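Putative cytoplasmic protein (Salmonella typhimurium, PDB 2GK3) is of unknown function but forms a hexamer and belongs to a family of putative glutamine amidotransferases. Local coordinates at residues A42-E47 with P240-L245. Sequence-based numbering, arbitrary orientation.
Sequences ATWLLE and PFYTDL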
ATOM      1  N   ALA E  42      23.743  -6.967  -2.534  1.00 37.39           N
ATOM      2  CA  ALA E  42      24.990  -7.733  -2.693  1.00 38.15           C
ATOM      3  C   ALA E  42      26.235  -6.899  -3.065  1.00 38.47           C
ATOM      4  O   ALA E  42      27.180  -7.413  -3.667  1.00 39.00           O
ATOM      5  CB  ALA E  42      24.791  -8.894  -3.678  1.00 37.18           C
ATOM      6  N   THR E  43      26.248  -5.629  -2.685  1.00 39.18           N
ATOM      7  CA  THR E  43      27.388  -4.742  -2.959  1.00 39.85           C
ATOM      8  C   THR E  43      28.721  -5.362  -2.500  1.00 39.98           C
ATOM      9  O   THR E  43      29.698  -5.385  -3.258  1.00 40.05           O
ATOM     10  CB  THR E  43      27.124  -3.327  -2.357  1.00 40.23           C
ATOM     11  OG1 THR E  43      25.888  -2.821  -2.898  1.00 41.76           O
ATOM     12  CG2 THR E  43      28.245  -2.328  -2.697  1.00 39.97           C
ATOM     13  N   TRP E  44      28.740  -5.900  -1.278  1.00 40.42           N
ATOM     14  CA  TRP E  44      29.906  -6.614  -0.748  1.00 40.73           C
ATOM     15  C   TRP E  44      30.391  -7.765  -1.631  1.00 40.20           C
ATOM     16  O   TRP E  44      31.559  -7.794  -2.051  1.00 40.23           O
ATOM     17  CB  TRP E  44      29.616  -7.136   0.661  1.00 42.17           C
ATOM     18  CG  TRP E  44      30.746  -7.927   1.283  1.00 43.31           C
ATOM     19  CD1 TRP E  44      30.690  -9.211   1.740  1.00 45.06           C
ATOM     20  CD2 TRP E  44      32.089  -7.474   1.525  1.00 44.54           C
ATOM     21  NE1 TRP E  44      31.911  -9.591   2.260  1.00 45.36           N
ATOM     22  CE2 TRP E  44      32.786  -8.543   2.139  1.00 45.23           C
ATOM     23  CE3 TRP E  44      32.763  -6.264   1.298  1.00 44.75           C
ATOM     24  CZ2 TRP E  44      34.131  -8.440   2.525  1.00 45.42           C
ATOM     25  CZ3 TRP E  44      34.098  -6.161   1.671  1.00 44.95           C
ATOM     26  CH2 TRP E  44      34.770  -7.244   2.282  1.00 45.75           C
ATOM     27  N   LEU E  45      29.501  -8.719  -1.886  1.00 39.16           N
ATOM     28  CA  LEU E  45      29.823  -9.851  -2.727  1.00 38.52           C
ATOM     29  C   LEU E  45      30.400  -9.376  -4.064  1.00 37.80           C
ATOM     30  O   LEU E  45      31.464  -9.826  -4.473  1.00 38.11           O
ATOM     31  CB  LEU E  45      28.573 -10.691  -2.986  1.00 38.46           C
ATOM     32  CG  LEU E  45      28.689 -12.191  -3.282  1.00 38.77           C
ATOM     33  CD1 LEU E  45      27.574 -12.630  -4.216  1.00 38.32           C
ATOM     34  CD2 LEU E  45      30.039 -12.640  -3.827  1.00 38.74           C
ATOM     35  N   LEU E  46      29.696  -8.476  -4.743  1.00 36.80           N
ATOM     36  CA  LEU E  46      30.134  -8.005  -6.060  1.00 36.47           C
ATOM     37  C   LEU E  46      31.532  -7.358  -6.024  1.00 35.88           C
ATOM     38  O   LEU E  46      32.295  -7.494  -6.970  1.00 36.64           O
ATOM     39  CB  LEU E  46      29.088  -7.056  -6.679  1.00 36.32           C
ATOM     40  CG  LEU E  46      27.684  -7.631  -6.934  1.00 35.78           C
ATOM     41  CD1 LEU E  46      26.691  -6.529  -7.242  1.00 35.01           C
ATOM     42  CD2 LEU E  46      27.690  -8.692  -8.036  1.00 33.82           C
ATOM     43  N   GLU E  47      31.854  -6.683  -4.927  0.50 34.82           N
ATOM     44  CA  GLU E  47      33.173  -6.121  -4.724  0.50 34.28           C
ATOM     45  C   GLU E  47      34.231  -7.212  -4.592  0.50 34.39           C
ATOM     46  O   GLU E  47      35.338  -7.078  -5.099  0.50 33.91           O
ATOM     47  CB  GLU E  47      33.164  -5.199  -3.499  0.50 33.86           C
ATOM     48  CG  GLU E  47      34.454  -4.448  -3.225  0.50 32.57           C
ATOM     49  CD  GLU E  47      35.035  -3.772  -4.456  0.50 32.13           C
ATOM     50  OE1 GLU E  47      34.261  -3.351  -5.349  0.50 31.55           O
ATOM     51  OE2 GLU E  47      36.277  -3.667  -4.531  0.50 30.48           O
ATOM     52  N   PRO E 240      37.212 -15.475   6.329  1.00 41.72           N
ATOM     53  CA  PRO E 240      38.387 -15.449   5.451  1.00 41.20           C
ATOM     54  C   PRO E 240      38.180 -16.160   4.120  1.00 40.66           C
ATOM     55  O   PRO E 240      38.883 -15.876   3.149  1.00 40.63           O
ATOM     56  CB  PRO E 240      39.439 -16.204   6.267  1.00 41.19           C
ATOM     57  CG  PRO E 240      39.059 -15.988   7.644  1.00 40.95           C
ATOM     58  CD  PRO E 240      37.562 -16.020   7.651  1.00 41.98           C
ATOM     59  N   PHE E 241      37.219 -17.076   4.074  1.00 40.11           N
ATOM     60  CA  PHE E 241      36.990 -17.857   2.857  1.00 39.25           C
ATOM     61  C   PHE E 241      35.735 -17.442   2.087  1.00 38.22           C
ATOM     62  O   PHE E 241      35.300 -18.140   1.171  1.00 38.08           O
ATOM     63  CB  PHE E 241      36.993 -19.355   3.184  1.00 39.26           C
ATOM     64  CG  PHE E 241      38.281 -19.839   3.818  1.00 39.82           C
ATOM     65  CD1 PHE E 241      39.441 -19.983   3.055  1.00 40.21           C
ATOM     66  CD2 PHE E 241      38.333 -20.154   5.178  1.00 39.71           C
ATOM     67  CE1 PHE E 241      40.635 -20.430   3.637  1.00 39.94           C
ATOM     68  CE2 PHE E 241      39.518 -20.608   5.766  1.00 38.88           C
ATOM     69  CZ  PHE E 241      40.671 -20.739   4.997  1.00 39.30           C
ATOM     70  N   TYR E 242      35.163 -16.297   2.443  1.00 37.34           N
ATOM     71  CA  TYR E 242      33.973 -15.811   1.753  1.00 37.09           C
ATOM     72  C   TYR E 242      34.242 -15.673   0.257  1.00 37.40           C
ATOM     73  O   TYR E 242      33.478 -16.193  -0.573  1.00 37.23           O
ATOM     74  CB  TYR E 242      33.532 -14.484   2.347  1.00 36.43           C
ATOM     75  CG  TYR E 242      32.237 -13.902   1.826  1.00 36.24           C
ATOM     76  CD1 TYR E 242      30.994 -14.306   2.340  1.00 36.73           C
ATOM     77  CD2 TYR E 242      32.252 -12.896   0.874  1.00 35.88           C
ATOM     78  CE1 TYR E 242      29.801 -13.735   1.884  1.00 37.16           C
ATOM     79  CE2 TYR E 242      31.065 -12.320   0.406  1.00 37.12           C
ATOM     80  CZ  TYR E 242      29.847 -12.732   0.908  1.00 37.02           C
ATOM     81  OH  TYR E 242      28.690 -12.138   0.421  1.00 35.08           O
ATOM     82  N   THR E 243      35.346 -15.001  -0.076  1.00 37.52           N
ATOM     83  CA  THR E 243      35.667 -14.682  -1.465  1.00 37.76           C
ATOM     84  C   THR E 243      35.937 -15.941  -2.239  1.00 37.90           C
ATOM     85  O   THR E 243      35.386 -16.125  -3.327  1.00 38.91           O
ATOM     86  CB  THR E 243      36.894 -13.715  -1.601  1.00 37.65           C
ATOM     87  OG1 THR E 243      36.561 -12.435  -1.048  1.00 38.10           O
ATOM     88  CG2 THR E 243      37.289 -13.532  -3.058  1.00 35.74           C
ATOM     89  N   ASP E 244      36.790 -16.799  -1.680  1.00 38.09           N
ATOM     90  CA  ASP E 244      37.190 -18.047  -2.340  1.00 38.09           C
ATOM     91  C   ASP E 244      36.009 -18.967  -2.569  1.00 37.15           C
ATOM     92  O   ASP E 244      35.962 -19.654  -3.576  1.00 36.83           O
ATOM     93  CB  ASP E 244      38.266 -18.792  -1.534  1.00 38.78           C
ATOM     94  CG  ASP E 244      39.588 -18.038  -1.470  1.00 41.26           C
ATOM     95  OD1 ASP E 244      39.801 -17.085  -2.270  1.00 43.02           O
ATOM     96  OD2 ASP E 244      40.419 -18.413  -0.613  1.00 44.29           O
ATOM     97  N   LEU E 245      35.071 -18.979  -1.621  1.00 36.56           N
ATOM     98  CA  LEU E 245      33.857 -19.787  -1.740  1.00 36.12           C
ATOM     99  C   LEU E 245      33.136 -19.441  -3.035  1.00 35.09           C
ATOM    100  O   LEU E 245      32.968 -20.292  -3.894  1.00 34.49           O
ATOM    101  CB  LEU E 245      32.923 -19.578  -0.536  1.00 35.90           C
ATOM    102  CG  LEU E 245      31.500 -20.164  -0.579  1.00 36.37           C
ATOM    103  CD1 LEU E 245      31.463 -21.694  -0.814  1.00 35.68           C
ATOM    104  CD2 LEU E 245      30.746 -19.815   0.694  1.00 36.71           C
TER
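Tyr242, in the first turn of helix 242-253, makes nearly all of the contact with Trp44 and Leu45 at the start of helix 43-51. Its CG stands anti to the backbone N (chi1 -175°), which carries the ring toward helix 43-51. There the CE2 side of the phenol meets the pyrrole part of the indole, with CE2 3.4 Å from Trp44 CD1 and as close to NE1. The five-membered ring of Trp44 and the Tyr242 ring have planes at 31° and centroids 4.8 Å apart, an oblique pairing. Trp44 NE1 gives its hydrogen bond to Met237 O, which helps fix the indole's rotation. Further out, Tyr242 OH lies 3.7 Å from Leu45 CG, the leucine crossing the tyrosine at about a right angle and its CA lying near the ring plane. The hydroxyl of buried Tyr242 is hydrogen-bonded to Cys227 O, while Phe236 and Trp246 pack edge-to-face with the same ring. One residue on, the CA of Thr243 comes 7.7 Å from that of Leu45, and the Thr243 side chain touches Cys48. Packing of one helix start on the other, through an aromatic pair and a leucine, thus joins the early and C-terminal helices beside strand 12-28, consistent with the alpha/beta core of a class I glutamine amidotransferase-like fold.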